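Local coordinates for bacteriophage virulence determinant (PDB 6GGR), which probably acts as a zinc-dependent protease of the PipA family, a Salmonella effector thought to cleave NF-kappaB transcription factors inside infected host cells, at residues Gln24-Leu27 against Gln28-Leu32; Asp63-Thr66 against Tyr67-Arg71; Leu78-Ala81 against Tyr82-Gly86; Phe164-Gln167 against Val168-Leu172; Gly185-Val188 against Glu189-Ile193. All blocks are in the same frame, centred on the assembly; numbering follows the deposited sequence.

Contact 1 of 5, residues Gln24-Leu27 against Gln28-Leu32; sequences QLRL and QHDGL
Gln28 folds its side chain back over the preceding turn, so that CG lies 3.2 Å from Leu25 O and close to Gln24 O as well. Its first torsion sets CG between the backbone N and the carbonyl carbon (chi1 62°), which turns the otherwise extended chain toward those carbonyls; the backbone bond from Gln28 N to Leu25 O is weak. His29 brings its own N to Leu25 O at 3.0 Å, a sound i to i+4 bond, while its CB rests near Arg26 O and the imidazole swings off the turn. Asp30 makes the next helical bond, N to Arg26 O at 2.9 Å, nearly straight at 162°. Its CG lies 3.3 Å from that same Arg26 O, and OD2 faces the arginine side chain. The salt bridge here is long, 3.9 Å from Arg26 NH1 to Asp30 OD2, with guanidinium and carboxylate planes 57° apart. Both groups have closer partners: Arg26 NH2 pairs with Glu189 and Asp14, and Asp30 OD1 with Tyr190 and Arg90. Gly31 N makes a weak bond to Gln28 O. This short helix 24-30 thus lies against helix 186-197, with Arg26 packed on Pro186, Tyr190 and Ile193, while His29 also reaches Leu91 of helix 86-100.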
loop_
_atom_site.group_PDB
_atom_site.type_symbol
_atom_site.label_atom_id
_atom_site.label_comp_id
_atom_site.label_asym_id
_atom_site.label_seq_id
_atom_site.Cartn_x
_atom_site.Cartn_y
_atom_site.Cartn_z
ATOM N N GLN B 24 10.017 7.164 19.151
ATOM C CA GLN B 24 9.711 8.185 20.146
ATOM C C GLN B 24 8.236 8.574 20.159
ATOM O O GLN B 24 7.771 9.144 21.153
ATOM C CB GLN B 24 10.572 9.431 19.905
ATOM C CG GLN B 24 12.064 9.215 20.150
ATOM C CD GLN B 24 12.381 8.871 21.597
ATOM O OE1 GLN B 24 11.718 9.344 22.521
ATOM N NE2 GLN B 24 13.397 8.037 21.799
ATOM N N LEU B 25 7.490 8.257 19.098
ATOM C CA LEU B 25 6.066 8.574 19.052
ATOM C C LEU B 25 5.232 7.552 19.817
ATOM O O LEU B 25 4.270 7.919 20.500
ATOM C CB LEU B 25 5.600 8.652 17.600
ATOM C CG LEU B 25 6.095 9.867 16.816
ATOM C CD1 LEU B 25 5.972 9.617 15.324
ATOM C CD2 LEU B 25 5.316 11.108 17.213
ATOM N N ARG B 26 5.569 6.266 19.695
ATOM C CA ARG B 26 4.924 5.245 20.514
ATOM C C ARG B 26 5.175 5.508 21.993
ATOM O O ARG B 26 4.247 5.469 22.809
ATOM C CB ARG B 26 5.437 3.856 20.114
ATOM C CG ARG B 26 5.287 2.786 21.187
ATOM C CD ARG B 26 5.752 1.419 20.704
ATOM N NE ARG B 26 7.210 1.321 20.651
ATOM C CZ ARG B 26 7.986 1.075 21.703
ATOM N NH1 ARG B 26 7.451 0.903 22.904
ATOM N NH2 ARG B 26 9.303 1.003 21.555
ATOM N N LEU B 27 6.429 5.796 22.355
ATOM C CA LEU B 27 6.774 5.973 23.761
ATOM C C LEU B 27 5.937 7.065 24.414
ATOM O O LEU B 27 5.676 7.002 25.620
ATOM C CB LEU B 27 8.265 6.289 23.904
ATOM C CG LEU B 27 9.248 5.147 23.626
ATOM C CD1 LEU B 27 10.682 5.664 23.665
ATOM C CD2 LEU B 27 9.075 3.994 24.608
ATOM N N GLN B 28 5.496 8.060 23.645
ATOM C CA GLN B 28 4.687 9.123 24.226
ATOM C C GLN B 28 3.193 8.861 24.109
ATOM O O GLN B 28 2.423 9.391 24.918
ATOM C CB GLN B 28 5.035 10.473 23.593
ATOM C CG GLN B 28 4.782 10.593 22.113
ATOM C CD GLN B 28 5.203 11.953 21.582
ATOM O OE1 GLN B 28 6.376 12.322 21.654
ATOM N NE2 GLN B 28 4.245 12.712 21.063
ATOM N N HIS B 29 2.760 8.043 23.146
ATOM C CA HIS B 29 1.388 7.553 23.201
ATOM C C HIS B 29 1.191 6.639 24.403
ATOM O O HIS B 29 0.106 6.618 24.995
ATOM C CB HIS B 29 1.018 6.822 21.910
ATOM C CG HIS B 29 -0.426 6.427 21.841
ATOM N ND1 HIS B 29 -1.432 7.334 21.591
ATOM C CD2 HIS B 29 -1.032 5.227 22.010
ATOM C CE1 HIS B 29 -2.597 6.709 21.599
ATOM N NE2 HIS B 29 -2.382 5.431 21.852
ATOM N N ASP B 30 2.232 5.890 24.786
ATOM C CA ASP B 30 2.175 5.118 26.021
ATOM C C ASP B 30 1.910 6.018 27.220
ATOM O O ASP B 30 1.223 5.610 28.163
ATOM C CB ASP B 30 3.480 4.350 26.233
ATOM C CG ASP B 30 3.683 3.236 25.226
ATOM O OD1 ASP B 30 2.691 2.755 24.640
ATOM O OD2 ASP B 30 4.848 2.835 25.029
ATOM N N GLY B 31 2.445 7.240 27.203
ATOM C CA GLY B 31 2.163 8.188 28.266
ATOM C C GLY B 31 0.687 8.466 28.440
ATOM O O GLY B 31 0.277 8.976 29.488
ATOM N N LEU B 32 -0.123 8.139 27.439
ATOM C CA LEU B 32 -1.558 8.372 27.473
ATOM C C LEU B 32 -2.370 7.087 27.586
ATOM O O LEU B 32 -3.372 7.061 28.305
ATOM C CB LEU B 32 -1.973 9.137 26.212
ATOM C CG LEU B 32 -1.149 10.339 25.753
ATOM C CD1 LEU B 32 -1.817 10.984 24.539
ATOM C CD2 LEU B 32 -0.956 11.355 26.867
#

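Contact 2 of 5, residues Asp63-Thr66 against Tyr67-Arg71; sequences DDDT and YDECR
Glu69 reaches back along its helix to Asp65 and Thr66, one turn earlier. Its CB sits 3.7 Å from Thr66 O, and CG passes at a similar distance from Asp65 O. Here CG stands anti to the carbonyl carbon (chi1 -69°), which sends the extended chain toward the N-terminal end of the helix. CD then comes to 3.6 Å from Asp65 OD1. At the tip the carboxylate oxygens part company: OE1 lies 3.7 Å from Thr66 CA, near that residue's methyl CG2, while OE2 is only 3.0 Å from Asp65 OD1. Those are two acceptors of like charge, their planes 60° apart, a closeness that would be costly were both ionised and may mean a raised pKa for one. Underneath runs the regular backbone bonding, including Glu69 N to Asp65 O and Cys70 N to Thr66 O. Ahead of the first turn, Asp63 is the N-cap: its OD1 accepts from Asp65 N at 2.9 Å, met from well above the carboxylate plane, and its OD2 takes a weak bond from Thr66 OG1. Acidic groups at the start of helix 64-84 probably suit its dipole. The aspartates and Glu69 lie at the surface, Glu69 also touching Leu137, whereas Tyr67 and Cys70 pack on Leu109 and Ala111 of strand 107-111, and Arg71 extends to helix 45-49.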
loop_
_atom_site.group_PDB
_atom_site.type_symbol
_atom_site.label_atom_id
_atom_site.label_comp_id
_atom_site.label_asym_id
_atom_site.label_seq_id
_atom_site.Cartn_x
_atom_site.Cartn_y
_atom_site.Cartn_z
ATOM N N ASP B 63 -19.206 -5.833 -0.467
ATOM C CA ASP B 63 -20.004 -7.048 -0.543
ATOM C C ASP B 63 -20.418 -7.486 0.856
ATOM O O ASP B 63 -19.576 -7.631 1.749
ATOM C CB ASP B 63 -19.209 -8.157 -1.232
ATOM C CG ASP B 63 -19.988 -9.455 -1.345
ATOM O OD1 ASP B 63 -21.184 -9.472 -0.986
ATOM O OD2 ASP B 63 -19.402 -10.462 -1.797
ATOM N N ASP B 64 -21.722 -7.703 1.043
ATOM C CA ASP B 64 -22.227 -8.127 2.345
ATOM C C ASP B 64 -21.639 -9.468 2.764
ATOM O O ASP B 64 -21.514 -9.742 3.964
ATOM C CB ASP B 64 -23.753 -8.206 2.311
ATOM C CG ASP B 64 -24.399 -6.869 2.006
ATOM O OD1 ASP B 64 -24.000 -5.861 2.627
ATOM O OD2 ASP B 64 -25.299 -6.824 1.139
ATOM N N ASP B 65 -21.274 -10.313 1.799
ATOM C CA ASP B 65 -20.730 -11.626 2.130
ATOM C C ASP B 65 -19.302 -11.513 2.649
ATOM O O ASP B 65 -18.978 -12.033 3.724
ATOM C CB ASP B 65 -20.789 -12.534 0.902
ATOM C CG ASP B 65 -20.613 -13.997 1.248
ATOM O OD1 ASP B 65 -19.835 -14.301 2.177
ATOM O OD2 ASP B 65 -21.256 -14.844 0.594
ATOM N N THR B 66 -18.430 -10.835 1.900
ATOM C CA THR B 66 -17.047 -10.684 2.339
ATOM C C THR B 66 -16.963 -9.930 3.659
ATOM O O THR B 66 -16.001 -10.109 4.415
ATOM C CB THR B 66 -16.230 -9.960 1.269
ATOM O OG1 THR B 66 -16.561 -10.485 -0.023
ATOM C CG2 THR B 66 -14.742 -10.150 1.520
ATOM N N TYR B 67 -17.952 -9.082 3.950
ATOM C CA TYR B 67 -17.995 -8.406 5.241
ATOM C C TYR B 67 -18.051 -9.417 6.380
ATOM O O TYR B 67 -17.258 -9.348 7.327
ATOM C CB TYR B 67 -19.196 -7.462 5.293
ATOM C CG TYR B 67 -19.418 -6.803 6.638
ATOM C CD1 TYR B 67 -18.787 -5.609 6.962
ATOM C CD2 TYR B 67 -20.271 -7.369 7.576
ATOM C CE1 TYR B 67 -18.996 -5.000 8.185
ATOM C CE2 TYR B 67 -20.483 -6.769 8.803
ATOM C CZ TYR B 67 -19.844 -5.585 9.102
ATOM O OH TYR B 67 -20.052 -4.980 10.320
ATOM N N ASP B 68 -18.978 -10.372 6.300
ATOM C CA ASP B 68 -19.105 -11.370 7.357
ATOM C C ASP B 68 -17.836 -12.206 7.479
ATOM O O ASP B 68 -17.400 -12.529 8.590
ATOM C CB ASP B 68 -20.319 -12.261 7.091
ATOM C CG ASP B 68 -21.637 -11.518 7.254
ATOM O OD1 ASP B 68 -21.753 -10.709 8.198
ATOM O OD2 ASP B 68 -22.558 -11.745 6.439
ATOM N N GLU B 69 -17.224 -12.560 6.347
ATOM C CA GLU B 69 -15.992 -13.343 6.381
ATOM C C GLU B 69 -14.881 -12.581 7.090
ATOM O O GLU B 69 -14.212 -13.117 7.980
ATOM C CB GLU B 69 -15.568 -13.709 4.957
ATOM C CG GLU B 69 -16.499 -14.704 4.276
ATOM C CD GLU B 69 -16.336 -14.734 2.766
ATOM O OE1 GLU B 69 -15.474 -13.999 2.239
ATOM O OE2 GLU B 69 -17.072 -15.495 2.104
ATOM N N CYS B 70 -14.675 -11.318 6.709
ATOM C CA CYS B 70 -13.596 -10.537 7.299
ATOM C C CYS B 70 -13.897 -10.182 8.750
ATOM O O CYS B 70 -12.992 -10.184 9.592
ATOM C CB CYS B 70 -13.348 -9.275 6.471
ATOM S SG CYS B 70 -12.537 -9.589 4.870
ATOM N N ARG B 71 -15.159 -9.883 9.067
ATOM C CA ARG B 71 -15.511 -9.536 10.442
ATOM C C ARG B 71 -15.312 -10.722 11.379
ATOM O O ARG B 71 -14.842 -10.557 12.511
ATOM C CB ARG B 71 -16.957 -9.047 10.519
ATOM C CG ARG B 71 -17.256 -8.284 11.801
ATOM C CD ARG B 71 -18.737 -8.263 12.144
ATOM N NE ARG B 71 -18.973 -7.537 13.391
ATOM C CZ ARG B 71 -18.953 -8.083 14.604
ATOM N NH1 ARG B 71 -18.714 -9.379 14.763
ATOM N NH2 ARG B 71 -19.173 -7.326 15.669
#

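Contact 3 of 5, residues Leu78-Ala81 against Tyr82-Gly86; sequences LEDA and YTQSG
Ser85 N donates to Ala81 O at 2.8 Å, the last firm backbone bond at the C-terminal end of helix 64-84. Ser85 then leaves helical geometry and becomes the N-cap of helix 86-100, its OG accepting from Phe88 N, so one residue closes one helix and opens the next. Just before it, Thr83 N bonds to Glu79 O and Tyr82 N to Leu78 O, both at 3.0 Å. The Thr83 hydroxyl sits over the same turn: OG1, placed between the backbone N and the carbonyl carbon (chi1 59°), lies 2.9 Å from Asp80 O and 3.1 Å from Glu79 O, and its single proton could serve either. Gln84 N is held less well, by weak bonds to Asp80 O and Ala81 O.

Outward from the backbone, the Tyr82 side chain touches Phe88, Met92 and Leu45, and its OH bonds to Asn93 OD1 and Leu40 N. Leu78 and Ala81 also touch Phe88, joining helix 64-84 to helix 86-100. On the outer side, Asp80 and Gln84 run alongside each other, pointing the same way, with carboxylate and amide planes 83° apart; Gln84 OE1 comes to 3.2 Å from Asp80 CB.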
loop_
_atom_site.group_PDB
_atom_site.type_symbol
_atom_site.label_atom_id
_atom_site.label_comp_id
_atom_site.label_asym_id
_atom_site.label_seq_id
_atom_site.Cartn_x
_atom_site.Cartn_y
_atom_site.Cartn_z
ATOM N N LEU B 78 -9.029 -9.881 17.306
ATOM C CA LEU B 78 -9.229 -8.927 18.392
ATOM C C LEU B 78 -9.332 -9.646 19.730
ATOM O O LEU B 78 -8.722 -9.234 20.721
ATOM C CB LEU B 78 -10.488 -8.099 18.137
ATOM C CG LEU B 78 -10.437 -7.081 17.000
ATOM C CD1 LEU B 78 -11.837 -6.578 16.693
ATOM C CD2 LEU B 78 -9.522 -5.924 17.356
ATOM N N GLU B 79 -10.112 -10.727 19.771
ATOM C CA GLU B 79 -10.277 -11.490 21.000
ATOM C C GLU B 79 -8.943 -12.046 21.488
ATOM O O GLU B 79 -8.599 -11.918 22.670
ATOM C CB GLU B 79 -11.291 -12.613 20.764
ATOM C CG GLU B 79 -11.461 -13.585 21.914
ATOM C CD GLU B 79 -12.610 -14.551 21.683
ATOM O OE1 GLU B 79 -12.987 -14.757 20.508
ATOM O OE2 GLU B 79 -13.138 -15.101 22.672
ATOM N N ASP B 80 -8.175 -12.668 20.589
ATOM C CA ASP B 80 -6.881 -13.224 20.979
ATOM C C ASP B 80 -5.926 -12.133 21.442
ATOM O O ASP B 80 -5.210 -12.304 22.435
ATOM C CB ASP B 80 -6.264 -14.000 19.816
ATOM C CG ASP B 80 -6.956 -15.321 19.560
ATOM O OD1 ASP B 80 -7.588 -15.858 20.495
ATOM O OD2 ASP B 80 -6.863 -15.827 18.423
ATOM N N ALA B 81 -5.890 -11.006 20.727
ATOM C CA ALA B 81 -4.959 -9.939 21.078
ATOM C C ALA B 81 -5.276 -9.356 22.448
ATOM O O ALA B 81 -4.365 -9.041 23.223
ATOM C CB ALA B 81 -4.995 -8.843 20.017
ATOM N N TYR B 82 -6.560 -9.199 22.765
ATOM C CA TYR B 82 -6.929 -8.619 24.052
ATOM C C TYR B 82 -6.663 -9.589 25.197
ATOM O O TYR B 82 -6.224 -9.178 26.276
ATOM C CB TYR B 82 -8.396 -8.203 24.033
ATOM C CG TYR B 82 -8.750 -7.176 25.085
ATOM C CD1 TYR B 82 -8.561 -5.821 24.851
ATOM C CD2 TYR B 82 -9.268 -7.562 26.312
ATOM C CE1 TYR B 82 -8.882 -4.881 25.808
ATOM C CE2 TYR B 82 -9.595 -6.629 27.274
ATOM C CZ TYR B 82 -9.398 -5.291 27.018
ATOM O OH TYR B 82 -9.722 -4.364 27.979
ATOM N N THR B 83 -6.925 -10.880 24.984
ATOM C CA THR B 83 -6.696 -11.858 26.041
ATOM C C THR B 83 -5.210 -12.085 26.289
ATOM O O THR B 83 -4.821 -12.439 27.407
ATOM C CB THR B 83 -7.369 -13.189 25.689
ATOM O OG1 THR B 83 -6.851 -13.681 24.446
ATOM C CG2 THR B 83 -8.871 -13.021 25.576
ATOM N N GLN B 84 -4.367 -11.876 25.274
ATOM C CA GLN B 84 -2.972 -12.293 25.332
ATOM C C GLN B 84 -1.973 -11.149 25.452
ATOM O O GLN B 84 -0.866 -11.379 25.949
ATOM C CB GLN B 84 -2.617 -13.117 24.083
ATOM C CG GLN B 84 -3.385 -14.425 23.971
ATOM C CD GLN B 84 -3.128 -15.152 22.661
ATOM O OE1 GLN B 84 -3.947 -15.111 21.742
ATOM N NE2 GLN B 84 -1.990 -15.829 22.575
ATOM N N SER B 85 -2.331 -9.966 24.985
ATOM C CA SER B 85 -1.419 -8.846 24.978
ATOM C C SER B 85 -1.816 -7.683 25.830
ATOM O O SER B 85 -2.752 -7.025 25.568
ATOM C CB SER B 85 -1.211 -8.317 23.533
ATOM O OG SER B 85 -0.366 -7.245 23.482
ATOM N N GLY B 86 -1.034 -7.405 26.839
ATOM C CA GLY B 86 -1.295 -6.238 27.659
ATOM C C GLY B 86 -1.038 -4.935 26.932
ATOM O O GLY B 86 -1.690 -3.925 27.210
#

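Contact 4 of 5, residues Phe164-Gln167 against Val168-Leu172; sequences FIHQ and VVHAL. Unlike the reference sequence in segment 164-167: Gln167 (reference Glu).
His166 and His170 stand on successive turns of one helix and bring their NE2 atoms to 3.3 Å of each other. The side chains run alongside and point the same way, yet the rings are oblique, with planes 64° apart and centroids 4.9 Å apart. His166 gets there with CG anti to the backbone N (chi1 -175°), while His170 holds its CG beside the backbone N, and its CD2 passes 3.4 Å from His166 O. These are two of the zinc ligands of the HExxH metalloprotease motif; Asp177 is the third, and no zinc is bound to this chain. Gln167 occupies the position where the natural sequence has the motif's glutamate. Without the metal, His170 NE2 bonds to Asp177 OD2, and His166 NE2 makes only a weak bond to that oxygen and another to the backbone of a different protein chain.

In the second shell, Leu175 O takes a bond from His170 ND1 and so fixes the rotation of that ring. The helix itself is held by Val169 N to Ile165 O at 2.7 Å and Val168 N to Phe164 O at 2.9 Å. Ile165 CG2 touches Val169 CG2 at 3.9 Å, and Val168 and Leu172 press on Phe88 of helix 86-100.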
loop_
_atom_site.group_PDB
_atom_site.type_symbol
_atom_site.label_atom_id
_atom_site.label_comp_id
_atom_site.label_asym_id
_atom_site.label_seq_id
_atom_site.Cartn_x
_atom_site.Cartn_y
_atom_site.Cartn_z
ATOM N N PHE B 164 -3.841 -7.479 10.011
ATOM C CA PHE B 164 -5.016 -7.023 10.748
ATOM C C PHE B 164 -4.616 -6.141 11.924
ATOM O O PHE B 164 -5.187 -5.065 12.132
ATOM C CB PHE B 164 -5.826 -8.229 11.226
ATOM C CG PHE B 164 -6.821 -8.733 10.217
ATOM C CD1 PHE B 164 -6.437 -9.015 8.916
ATOM C CD2 PHE B 164 -8.142 -8.943 10.578
ATOM C CE1 PHE B 164 -7.353 -9.479 7.995
ATOM C CE2 PHE B 164 -9.061 -9.411 9.665
ATOM C CZ PHE B 164 -8.667 -9.681 8.370
ATOM N N ILE B 165 -3.632 -6.584 12.708
ATOM C CA ILE B 165 -3.213 -5.816 13.881
ATOM C C ILE B 165 -2.601 -4.488 13.457
ATOM O O ILE B 165 -2.836 -3.450 14.087
ATOM C CB ILE B 165 -2.234 -6.645 14.732
ATOM C CG1 ILE B 165 -2.935 -7.882 15.310
ATOM C CG2 ILE B 165 -1.618 -5.794 15.847
ATOM C CD1 ILE B 165 -4.131 -7.576 16.199
ATOM N N HIS B 166 -1.809 -4.497 12.387
ATOM C CA HIS B 166 -1.207 -3.259 11.901
ATOM C C HIS B 166 -2.276 -2.224 11.572
ATOM O O HIS B 166 -2.177 -1.061 11.980
ATOM C CB HIS B 166 -0.341 -3.548 10.675
ATOM C CG HIS B 166 0.415 -2.355 10.177
ATOM N ND1 HIS B 166 1.767 -2.190 10.384
ATOM C CD2 HIS B 166 0.003 -1.263 9.491
ATOM C CE1 HIS B 166 2.159 -1.053 9.838
ATOM N NE2 HIS B 166 1.107 -0.470 9.290
ATOM N N GLN B 167 -3.310 -2.627 10.830
ATOM C CA GLN B 167 -4.359 -1.679 10.464
ATOM C C GLN B 167 -5.166 -1.256 11.683
ATOM O O GLN B 167 -5.549 -0.087 11.806
ATOM C CB GLN B 167 -5.279 -2.287 9.405
ATOM C CG GLN B 167 -4.589 -2.657 8.107
ATOM C CD GLN B 167 -3.832 -1.501 7.486
ATOM O OE1 GLN B 167 -4.165 -0.335 7.697
ATOM N NE2 GLN B 167 -2.802 -1.820 6.720
ATOM N N VAL B 168 -5.440 -2.190 12.593
ATOM C CA VAL B 168 -6.183 -1.846 13.802
ATOM C C VAL B 168 -5.376 -0.884 14.661
ATOM O O VAL B 168 -5.923 0.062 15.241
ATOM C CB VAL B 168 -6.563 -3.123 14.575
ATOM C CG1 VAL B 168 -7.094 -2.789 15.975
ATOM C CG2 VAL B 168 -7.608 -3.912 13.797
ATOM N N VAL B 169 -4.062 -1.099 14.755
ATOM C CA VAL B 169 -3.233 -0.200 15.553
ATOM C C VAL B 169 -3.335 1.223 15.021
ATOM O O VAL B 169 -3.370 2.189 15.794
ATOM C CB VAL B 169 -1.777 -0.698 15.585
ATOM C CG1 VAL B 169 -0.825 0.406 16.053
ATOM C CG2 VAL B 169 -1.662 -1.903 16.508
ATOM N N HIS B 170 -3.377 1.377 13.694
ATOM C CA HIS B 170 -3.604 2.693 13.109
ATOM C C HIS B 170 -4.880 3.311 13.662
ATOM O O HIS B 170 -4.905 4.484 14.049
ATOM C CB HIS B 170 -3.691 2.593 11.584
ATOM C CG HIS B 170 -2.366 2.647 10.884
ATOM N ND1 HIS B 170 -1.547 3.756 10.922
ATOM C CD2 HIS B 170 -1.734 1.740 10.100
ATOM C CE1 HIS B 170 -0.460 3.523 10.208
ATOM N NE2 HIS B 170 -0.549 2.307 9.698
ATOM N N ALA B 171 -5.954 2.519 13.718
ATOM C CA ALA B 171 -7.266 3.038 14.083
ATOM C C ALA B 171 -7.395 3.321 15.574
ATOM O O ALA B 171 -8.207 4.167 15.967
ATOM C CB ALA B 171 -8.348 2.053 13.648
ATOM N N LEU B 172 -6.617 2.642 16.419
ATOM C CA LEU B 172 -6.696 2.862 17.859
ATOM C C LEU B 172 -5.758 3.956 18.347
ATOM O O LEU B 172 -5.987 4.509 19.430
ATOM C CB LEU B 172 -6.387 1.563 18.611
ATOM C CG LEU B 172 -7.273 0.365 18.264
ATOM C CD1 LEU B 172 -6.715 -0.898 18.899
ATOM C CD2 LEU B 172 -8.710 0.610 18.710
#

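Contact 5 of 5, residues Gly185-Val188 against Glu189-Ile193; sequences GPVV and EYTNI
Thr191 turns OG1 beside its backbone N (chi1 -59°), which drops the hydroxyl onto Val187 O, 2.7 Å away. The backbone Thr191 N reaches the same oxygen at 2.9 Å from the opposite face of the carbonyl plane, so Val187 O is gripped by two donors of one residue. These are the opening two turns of helix 186-197, with Gly185 as its N-cap and Pro186 leading it. Tyr190 N bonds to Pro186 O at 3.0 Å, and the ring's CD2 comes to 3.3 Å from Pro186 O. The bond from Glu189 N to Gly185 O is weak, though Glu189 CG comes to 3.3 Å from Gly185 O.

The buried polar tips are met by other parts of the chain: Glu189 makes salt bridges to Arg184 through OE2 and to Arg26 through OE1, while hydrogen bonds join OE1 to Ser23 N, Tyr190 OH to Asp30, and Asn192 to Arg162, Arg205 and His18. Val187 faces the zinc site instead, packing on His166, His170 and Asp177, and so forms an apolar wall beside the metal ligands. Asn192 N bonds to Val188 O at 2.7 Å, and the two side chains run alongside each other, with Val188 CG1 3.8 Å from Asn192 ND2.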
loop_
_atom_site.group_PDB
_atom_site.type_symbol
_atom_site.label_atom_id
_atom_site.label_comp_id
_atom_site.label_asym_id
_atom_site.label_seq_id
_atom_site.Cartn_x
_atom_site.Cartn_y
_atom_site.Cartn_z
ATOM N N GLY B 185 8.647 3.405 12.828
ATOM C CA GLY B 185 7.468 4.167 13.160
ATOM C C GLY B 185 6.698 3.525 14.298
ATOM O O GLY B 185 6.971 2.390 14.699
ATOM N N PRO B 186 5.702 4.241 14.829
ATOM C CA PRO B 186 4.996 3.740 16.021
ATOM C C PRO B 186 4.109 2.532 15.758
ATOM O O PRO B 186 3.961 1.684 16.647
ATOM C CB PRO B 186 4.166 4.953 16.462
ATOM C CG PRO B 186 3.944 5.727 15.210
ATOM C CD PRO B 186 5.187 5.545 14.383
ATOM N N VAL B 187 3.498 2.432 14.577
ATOM C CA VAL B 187 2.550 1.349 14.326
ATOM C C VAL B 187 3.278 0.021 14.174
ATOM O O VAL B 187 2.819 -1.014 14.673
ATOM C CB VAL B 187 1.695 1.680 13.090
ATOM C CG1 VAL B 187 0.800 0.502 12.706
ATOM C CG2 VAL B 187 0.854 2.908 13.374
ATOM N N VAL B 188 4.409 0.022 13.467
ATOM C CA VAL B 188 5.203 -1.195 13.338
ATOM C C VAL B 188 5.663 -1.668 14.712
ATOM O O VAL B 188 5.536 -2.848 15.058
ATOM C CB VAL B 188 6.392 -0.958 12.389
ATOM C CG1 VAL B 188 7.366 -2.135 12.432
ATOM C CG2 VAL B 188 5.893 -0.733 10.958
ATOM N N GLU B 189 6.198 -0.754 15.521
ATOM C CA GLU B 189 6.731 -1.158 16.818
ATOM C C GLU B 189 5.629 -1.727 17.702
ATOM O O GLU B 189 5.796 -2.791 18.309
ATOM C CB GLU B 189 7.436 0.021 17.494
ATOM C CG GLU B 189 8.674 0.487 16.732
ATOM C CD GLU B 189 9.762 1.041 17.630
ATOM O OE1 GLU B 189 9.509 1.229 18.838
ATOM O OE2 GLU B 189 10.877 1.289 17.120
ATOM N N TYR B 190 4.487 -1.038 17.774
ATOM C CA TYR B 190 3.328 -1.582 18.476
ATOM C C TYR B 190 2.967 -2.962 17.947
ATOM O O TYR B 190 2.762 -3.906 18.719
ATOM C CB TYR B 190 2.128 -0.640 18.325
ATOM C CG TYR B 190 1.999 0.435 19.380
ATOM C CD1 TYR B 190 2.174 0.149 20.729
ATOM C CD2 TYR B 190 1.677 1.738 19.025
ATOM C CE1 TYR B 190 2.041 1.135 21.692
ATOM C CE2 TYR B 190 1.547 2.730 19.979
ATOM C CZ TYR B 190 1.729 2.424 21.310
ATOM O OH TYR B 190 1.597 3.411 22.259
ATOM N N THR B 191 2.874 -3.095 16.621
ATOM C CA THR B 191 2.491 -4.371 16.032
ATOM C C THR B 191 3.495 -5.460 16.391
ATOM O O THR B 191 3.103 -6.574 16.760
ATOM C CB THR B 191 2.353 -4.223 14.513
ATOM O OG1 THR B 191 1.358 -3.231 14.221
ATOM C CG2 THR B 191 1.935 -5.534 13.867
ATOM N N ASN B 192 4.795 -5.154 16.316
ATOM C CA ASN B 192 5.808 -6.135 16.701
ATOM C C ASN B 192 5.594 -6.615 18.132
ATOM O O ASN B 192 5.664 -7.817 18.415
ATOM C CB ASN B 192 7.209 -5.542 16.557
ATOM C CG ASN B 192 7.659 -5.427 15.110
ATOM O OD1 ASN B 192 7.064 -6.009 14.204
ATOM N ND2 ASN B 192 8.738 -4.686 14.894
ATOM N N ILE B 193 5.354 -5.681 19.055
ATOM C CA ILE B 193 5.243 -6.026 20.471
ATOM C C ILE B 193 3.982 -6.839 20.729
ATOM O O ILE B 193 4.005 -7.839 21.457
ATOM C CB ILE B 193 5.261 -4.750 21.328
ATOM C CG1 ILE B 193 6.589 -4.012 21.150
ATOM C CG2 ILE B 193 5.026 -5.093 22.805
ATOM C CD1 ILE B 193 6.585 -2.595 21.695
#

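Overall arrangement
Contacts 4 and 5 are both fully buried, contact 4 at the chain's centre: helices 160-173 and 186-197 follow one another and touch through Val187, Val169, Thr191 and the zinc-ligand histidines. Contact 1 is partly buried and is clamped to contact 5 by a salt bridge and a tyrosine hydrogen bond. Contacts 2 and 3 share helix 64-84 but differ in character. Contact 2, at its exposed beginning, is acidic and capped, whereas contact 3, at its end, packs Leu78 and Ala81 against contact 4 and hands the chain to the next helix. Contacts 1 and 2 lie on opposite sides of the chain's centre, their centres about 34 Å apart.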